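Local coordinates for protein succinyl-CoA ligase (ADP-forming) subunit alpha (Methanosaeta concilii, PDB 6HXI) that binds coenzyme A and belongs to the CoA-ligase family, with a citrate-synthase-like region at its C-terminal end, at residues R27-D32 / S38-S43; F461-A464 / G468-P471; S420-A425 / I585-D590. All coordinates share one frame; numbering follows the deposited sequence.

Interaction 1: R27-D32 / S38-S43; sequences RMLDFD and SSPSIS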
# COMPACT_ATOMS: atom_id res chain seq x y z
N ARG B 27 -17.61 3.42 38.41
CA ARG B 27 -18.06 3.84 39.74
C ARG B 27 -18.27 2.63 40.64
O ARG B 27 -17.81 2.64 41.79
CB ARG B 27 -19.35 4.68 39.65
CG ARG B 27 -19.10 6.06 39.08
CD ARG B 27 -20.17 7.03 39.45
NE ARG B 27 -19.72 8.39 39.17
CZ ARG B 27 -20.12 9.10 38.13
NH1 ARG B 27 -19.68 10.33 37.94
NH2 ARG B 27 -20.97 8.58 37.25
N MET B 28 -18.92 1.57 40.11
CA MET B 28 -19.15 0.34 40.87
C MET B 28 -17.81 -0.30 41.29
O MET B 28 -17.61 -0.58 42.47
CB MET B 28 -20.03 -0.64 40.09
CG MET B 28 -21.47 -0.21 40.04
SD MET B 28 -22.54 -1.29 39.06
CE MET B 28 -22.63 -2.72 40.12
N LEU B 29 -16.87 -0.44 40.34
CA LEU B 29 -15.56 -1.03 40.59
C LEU B 29 -14.76 -0.21 41.59
O LEU B 29 -14.09 -0.79 42.45
CB LEU B 29 -14.77 -1.19 39.28
CG LEU B 29 -15.35 -2.19 38.30
CD1 LEU B 29 -14.68 -2.06 36.93
CD2 LEU B 29 -15.23 -3.60 38.83
N ASP B 30 -14.85 1.13 41.50
CA ASP B 30 -14.14 2.03 42.40
C ASP B 30 -14.61 1.85 43.85
O ASP B 30 -13.79 1.87 44.76
CB ASP B 30 -14.31 3.49 41.93
CG ASP B 30 -13.36 3.94 40.83
OD1 ASP B 30 -12.47 3.15 40.45
OD2 ASP B 30 -13.47 5.10 40.40
N PHE B 31 -15.91 1.64 44.03
CA PHE B 31 -16.52 1.41 45.35
C PHE B 31 -16.04 0.07 45.92
O PHE B 31 -15.63 0.01 47.06
CB PHE B 31 -18.05 1.45 45.25
CG PHE B 31 -18.75 1.39 46.59
CD1 PHE B 31 -18.58 2.41 47.53
CD2 PHE B 31 -19.57 0.32 46.92
CE1 PHE B 31 -19.24 2.37 48.77
CE2 PHE B 31 -20.22 0.27 48.17
CZ PHE B 31 -20.06 1.30 49.08
N ASP B 32 -16.04 -0.98 45.09
CA ASP B 32 -15.57 -2.30 45.47
C ASP B 32 -14.12 -2.21 45.94
O ASP B 32 -13.79 -2.74 46.99
CB ASP B 32 -15.68 -3.28 44.28
CG ASP B 32 -17.06 -3.42 43.67
OD1 ASP B 32 -18.06 -3.22 44.41
OD2 ASP B 32 -17.14 -3.75 42.47
N SER B 38 -12.91 -8.48 47.91
CA SER B 38 -12.01 -9.48 47.35
C SER B 38 -12.16 -9.53 45.84
O SER B 38 -11.16 -9.55 45.12
CB SER B 38 -12.26 -10.86 47.96
OG SER B 38 -13.64 -11.17 48.10
N SER B 39 -13.41 -9.46 45.36
CA SER B 39 -13.68 -9.51 43.93
C SER B 39 -14.53 -8.32 43.44
O SER B 39 -15.33 -7.78 44.21
CB SER B 39 -14.37 -10.83 43.58
OG SER B 39 -14.13 -11.21 42.23
N PRO B 40 -14.45 -7.96 42.13
CA PRO B 40 -15.35 -6.92 41.60
C PRO B 40 -16.82 -7.35 41.74
O PRO B 40 -17.14 -8.54 41.70
CB PRO B 40 -14.95 -6.86 40.13
CG PRO B 40 -13.55 -7.37 40.09
CD PRO B 40 -13.57 -8.48 41.06
N SER B 41 -17.72 -6.39 41.92
CA SER B 41 -19.16 -6.66 42.07
C SER B 41 -19.85 -6.95 40.72
O SER B 41 -21.06 -7.17 40.72
CB SER B 41 -19.84 -5.46 42.72
OG SER B 41 -19.72 -4.32 41.90
N ILE B 42 -19.11 -6.89 39.60
CA ILE B 42 -19.63 -7.06 38.25
C ILE B 42 -19.03 -8.31 37.62
O ILE B 42 -17.81 -8.37 37.44
CB ILE B 42 -19.35 -5.82 37.37
CG1 ILE B 42 -20.00 -4.54 37.95
CG2 ILE B 42 -19.73 -6.06 35.90
CD1 ILE B 42 -19.48 -3.21 37.29
N SER B 43 -19.88 -9.28 37.26
CA SER B 43 -19.47 -10.51 36.59
C SER B 43 -19.39 -10.23 35.07
O SER B 43 -18.42 -10.66 34.43
CB SER B 43 -20.47 -11.63 36.87
OG SER B 43 -20.38 -12.09 38.20
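In the beta-alpha-beta unit made by strand 15-18, helix 22-34 and strand 42-46, Asp32 of the helix holds Ser41 just ahead of the second strand. One carboxylate oxygen does the work. Ser41 OG donates to Asp32 OD2 at 2.7 Å, and Asp32 OD2 receives it on its syn lone pair, the side of OD1. Ser41 N also donates to Asp32 OD2, at 2.8 Å and with a fairly straight N-H...O angle of 162°. This second donor comes from above the carboxylate, 60° out of its plane. Ser41 OG is turned between its own backbone N and carbonyl carbon (chi1 62°), which lets hydroxyl and amide reach the same oxygen. The other oxygen, OD1, has a long, weak ion pair with Arg37.

The rest is mainly van der Waals packing. Met28 and Ile42 cross at about a right angle. Ile42 CD1 lies 3.8 Å from Met28 CB and 4.0 Å from Met28 SD. Met28 then bends at its last torsion, and its CE comes 3.8 Å from Ser41 OG. Leu29 CD2 meets the Pro40 ring at CB, 3.5 Å away. Trp58 touches both Asp32 and Pro40, and Phe149 touches Met28 and Ser41. The Met28 side chain is about 12 Å from a bound coenzyme A. This is the return of a beta-alpha-beta crossover, consistent with the Rossmann-like CoA-binding domain of this family.

Interaction 2: F461-A464 / G468-P471; sequences FKRA and GLAP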
# COMPACT_ATOMS: atom_id res chain seq x y z
N PHE B 461 14.72 22.33 -15.03
CA PHE B 461 14.47 23.59 -15.74
C PHE B 461 14.64 24.80 -14.81
O PHE B 461 15.25 25.77 -15.22
CB PHE B 461 13.10 23.59 -16.44
CG PHE B 461 13.07 22.84 -17.75
CD1 PHE B 461 12.99 21.44 -17.77
CD2 PHE B 461 13.17 23.50 -18.96
CE1 PHE B 461 12.98 20.75 -18.98
CE2 PHE B 461 13.15 22.80 -20.18
CZ PHE B 461 13.03 21.43 -20.18
N LYS B 462 14.14 24.72 -13.56
CA LYS B 462 14.25 25.83 -12.60
C LYS B 462 15.74 26.17 -12.36
O LYS B 462 16.13 27.33 -12.45
CB LYS B 462 13.53 25.50 -11.28
CG LYS B 462 13.22 26.70 -10.43
CD LYS B 462 13.08 26.40 -8.96
CE LYS B 462 12.90 27.72 -8.25
NZ LYS B 462 13.67 27.83 -6.99
N ARG B 463 16.57 25.15 -12.09
CA ARG B 463 18.00 25.29 -11.84
C ARG B 463 18.73 25.94 -13.03
O ARG B 463 19.41 26.94 -12.85
CB ARG B 463 18.61 23.92 -11.46
CG ARG B 463 20.13 23.93 -11.30
CD ARG B 463 20.74 22.54 -11.38
NE ARG B 463 20.40 21.84 -12.63
CZ ARG B 463 21.06 21.97 -13.78
NH1 ARG B 463 22.10 22.79 -13.87
NH2 ARG B 463 20.68 21.28 -14.85
N ALA B 464 18.52 25.44 -14.24
CA ALA B 464 19.15 25.99 -15.43
C ALA B 464 18.84 27.47 -15.59
O ALA B 464 19.76 28.27 -15.70
CB ALA B 464 18.70 25.22 -16.67
N GLY B 468 21.36 30.97 -14.48
CA GLY B 468 21.63 31.78 -15.65
C GLY B 468 22.02 31.07 -16.93
O GLY B 468 22.22 31.75 -17.95
N LEU B 469 22.11 29.71 -16.92
CA LEU B 469 22.46 28.91 -18.12
C LEU B 469 21.62 29.31 -19.33
O LEU B 469 20.40 29.40 -19.22
CB LEU B 469 22.26 27.41 -17.87
CG LEU B 469 23.17 26.69 -16.88
CD1 LEU B 469 22.79 25.24 -16.78
CD2 LEU B 469 24.63 26.81 -17.28
N ALA B 470 22.27 29.58 -20.48
CA ALA B 470 21.51 29.87 -21.69
C ALA B 470 20.86 28.52 -22.14
O ALA B 470 21.46 27.47 -21.87
CB ALA B 470 22.44 30.40 -22.78
N PRO B 471 19.63 28.50 -22.73
CA PRO B 471 19.03 27.21 -23.15
C PRO B 471 19.99 26.24 -23.84
O PRO B 471 19.96 25.05 -23.53
CB PRO B 471 17.90 27.65 -24.07
CG PRO B 471 17.52 28.98 -23.57
CD PRO B 471 18.77 29.64 -23.11
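Leu469 and Ala464 form the apolar part of this contact, where the chain leaves helix 453-466 and heads for helix 471-480. Leu469 CD1 is 4.1 Å from Ala464 CB and 4.0 Å from Ala464 CA. The bond from CA to CB of Leu469 points toward the helix, and Leu469 CB lies 3.4 Å from Ala464 O. The first torsion (chi1 -67°) then carries CG and CD1 on to Ala464. Phe474 of the following helix also touches Ala464.

The backbone part is the turn itself. Leu469 N comes within 3.0 Å of Ala464 O. Gly468 has a positive phi of 82° and is the first residue to leave the helical conformation. Ala470 stands at the N-cap position of the next helix.

The charged part is Arg463. Its chain bends at chi3 (56°), and the guanidinium end comes nearer to the loop than the start of the side chain does. Arg463 NH1 lies 3.9 Å from Leu469 CD1, with the methyl placed obliquely to the guanidinium group. The charge itself is paired on the helix side: Arg463 NH2 makes a salt bridge to Glu460 OE2. Across the contact Arg463 thus offers Leu469 a van der Waals neighbour, while its charge is held mainly by Glu460 of its own helix, with Glu477 only a long, weak partner.

Interaction 3: S420-A425 / I585-D590; sequences SGAHNA and IGHILD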
# COMPACT_ATOMS: atom_id res chain seq x y z
N SER B 420 2.11 1.50 -15.98
CA SER B 420 2.45 0.76 -14.75
C SER B 420 1.36 0.77 -13.67
O SER B 420 0.96 -0.30 -13.22
CB SER B 420 3.78 1.25 -14.17
OG SER B 420 4.80 0.71 -15.00
N GLY B 421 0.93 1.95 -13.26
CA GLY B 421 -0.08 2.14 -12.22
C GLY B 421 -1.42 1.50 -12.54
O GLY B 421 -1.95 0.76 -11.71
N ALA B 422 -1.95 1.77 -13.75
CA ALA B 422 -3.24 1.23 -14.16
C ALA B 422 -3.10 -0.29 -14.27
O ALA B 422 -3.92 -1.03 -13.78
CB ALA B 422 -3.68 1.86 -15.47
N HIS B 423 -2.01 -0.72 -14.83
CA HIS B 423 -1.69 -2.14 -15.03
C HIS B 423 -1.64 -2.90 -13.71
O HIS B 423 -2.29 -3.92 -13.61
CB HIS B 423 -0.43 -2.36 -15.88
CG HIS B 423 -0.11 -3.82 -16.03
ND1 HIS B 423 -0.84 -4.64 -16.91
CD2 HIS B 423 0.85 -4.56 -15.42
CE1 HIS B 423 -0.30 -5.86 -16.80
NE2 HIS B 423 0.70 -5.87 -15.89
N ASN B 424 -0.99 -2.38 -12.69
CA ASN B 424 -0.93 -3.04 -11.39
C ASN B 424 -2.29 -3.08 -10.69
O ASN B 424 -2.61 -4.09 -10.03
CB ASN B 424 0.16 -2.46 -10.48
CG ASN B 424 1.48 -3.09 -10.72
OD1 ASN B 424 1.76 -3.59 -11.81
ND2 ASN B 424 2.33 -3.11 -9.71
N ALA B 425 -3.05 -1.98 -10.80
CA ALA B 425 -4.40 -1.84 -10.21
C ALA B 425 -5.36 -2.88 -10.85
O ALA B 425 -6.19 -3.44 -10.16
CB ALA B 425 -4.93 -0.38 -10.39
N ILE B 585 -9.03 3.91 -10.05
CA ILE B 585 -10.36 3.50 -9.52
C ILE B 585 -11.25 3.08 -10.72
O ILE B 585 -11.88 2.04 -10.69
CB ILE B 585 -10.98 4.66 -8.69
CG1 ILE B 585 -10.16 4.84 -7.33
CG2 ILE B 585 -12.47 4.34 -8.38
CD1 ILE B 585 -10.31 6.20 -6.61
N GLY B 586 -11.27 3.89 -11.76
CA GLY B 586 -11.99 3.56 -12.99
C GLY B 586 -11.64 2.18 -13.53
O GLY B 586 -12.51 1.34 -13.79
N HIS B 587 -10.37 1.91 -13.73
CA HIS B 587 -9.92 0.60 -14.27
C HIS B 587 -10.23 -0.60 -13.30
O HIS B 587 -10.66 -1.67 -13.72
CB HIS B 587 -8.40 0.65 -14.54
CG HIS B 587 -8.08 1.45 -15.78
ND1 HIS B 587 -8.52 1.04 -17.00
CD2 HIS B 587 -7.36 2.58 -15.92
CE1 HIS B 587 -8.08 1.94 -17.87
NE2 HIS B 587 -7.37 2.89 -17.25
N ILE B 588 -10.06 -0.38 -12.02
CA ILE B 588 -10.40 -1.43 -11.03
C ILE B 588 -11.88 -1.83 -11.15
O ILE B 588 -12.19 -3.01 -11.15
CB ILE B 588 -10.11 -0.87 -9.62
CG1 ILE B 588 -8.60 -0.73 -9.37
CG2 ILE B 588 -10.85 -1.71 -8.55
CD1 ILE B 588 -8.27 0.29 -8.27
N LEU B 589 -12.79 -0.81 -11.20
CA LEU B 589 -14.25 -0.98 -11.29
C LEU B 589 -14.66 -1.61 -12.61
O LEU B 589 -15.58 -2.43 -12.64
CB LEU B 589 -14.96 0.38 -11.11
CG LEU B 589 -14.89 1.04 -9.71
CD1 LEU B 589 -15.32 2.49 -9.78
CD2 LEU B 589 -15.74 0.30 -8.68
N ASP B 590 -13.96 -1.24 -13.69
CA ASP B 590 -14.16 -1.75 -15.04
C ASP B 590 -13.93 -3.26 -15.06
O ASP B 590 -14.76 -3.98 -15.58
CB ASP B 590 -13.26 -1.01 -16.05
CG ASP B 590 -13.58 -1.26 -17.53
OD1 ASP B 590 -14.75 -1.54 -17.84
OD2 ASP B 590 -12.67 -1.11 -18.37
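Ala422 and Ala425 turn their methyl groups toward helix 571-594, and each meets one side chain there. Ala422 faces His587 and Ala425 faces Ile588. The two alanines are three residues apart, so they lie on the same face of helix 420-430. Their small side chains let the backbones come close. The CA atoms of Ala425 and Ile588 are 6.1 Å apart, and those of Ala422 and His587 are 6.7 Å apart.

His587 also starts toward the other helix. Its ring carbon CD2 is the atom that touches, 3.8 Å from Ala422 CB. The methyl sits obliquely to the ring. The polar end of the ring is engaged by Asp414: His587 NE2 is hydrogen-bonded to Asp414 OD2. That bond probably limits rotation of the ring, with CD2 against Ala422.

The first bond of Ile588 points neither toward the other helix nor away from it, but the end of the side chain closes on Ala425. The CG1 branch does the touching, swung toward Ala425 by a chi1 of -71°. Ile588 CG1 lies 3.8 Å from Ala425 CB and 3.7 Å from Ala425 O, while Ile588 CD1 is 4.0 Å from the same methyl. Within the segments the contact is van der Waals packing; one turn on, Ser429 OG is hydrogen-bonded to Ile588 O.

Helix 435-443 packs on Ile588 through Ser438 and Leu439. Cys357 of the third subunit, another copy of this protein, packs on His587. His423 starts away from helix 571-594 and meets His423 of the second subunit, so helix 420-430 lies between its intrachain partner and a subunit interface.

Interactions 1 and 3 are buried, while interaction 2 is only partly so. Interaction 1 lies in the N-terminal alpha/beta part, on the opposite side of the chain's centre from the other two. Interactions 2 and 3 share the citrate-synthase-like helical region, with nearest atoms about 22 Å apart, but use different helices. Interaction 2 is nested within the long loop that interaction 3 closes. Interactions 1 and 2 are local, each joining a helix to the chain soon after it. Interaction 3 joins segments 160 residues apart. Chemistry follows place: a carboxylate oxygen that accepts two bonds at a strand entry, a leucine beside a paired arginine at a helix end, and alanine-based packing between helices near subunit interfaces.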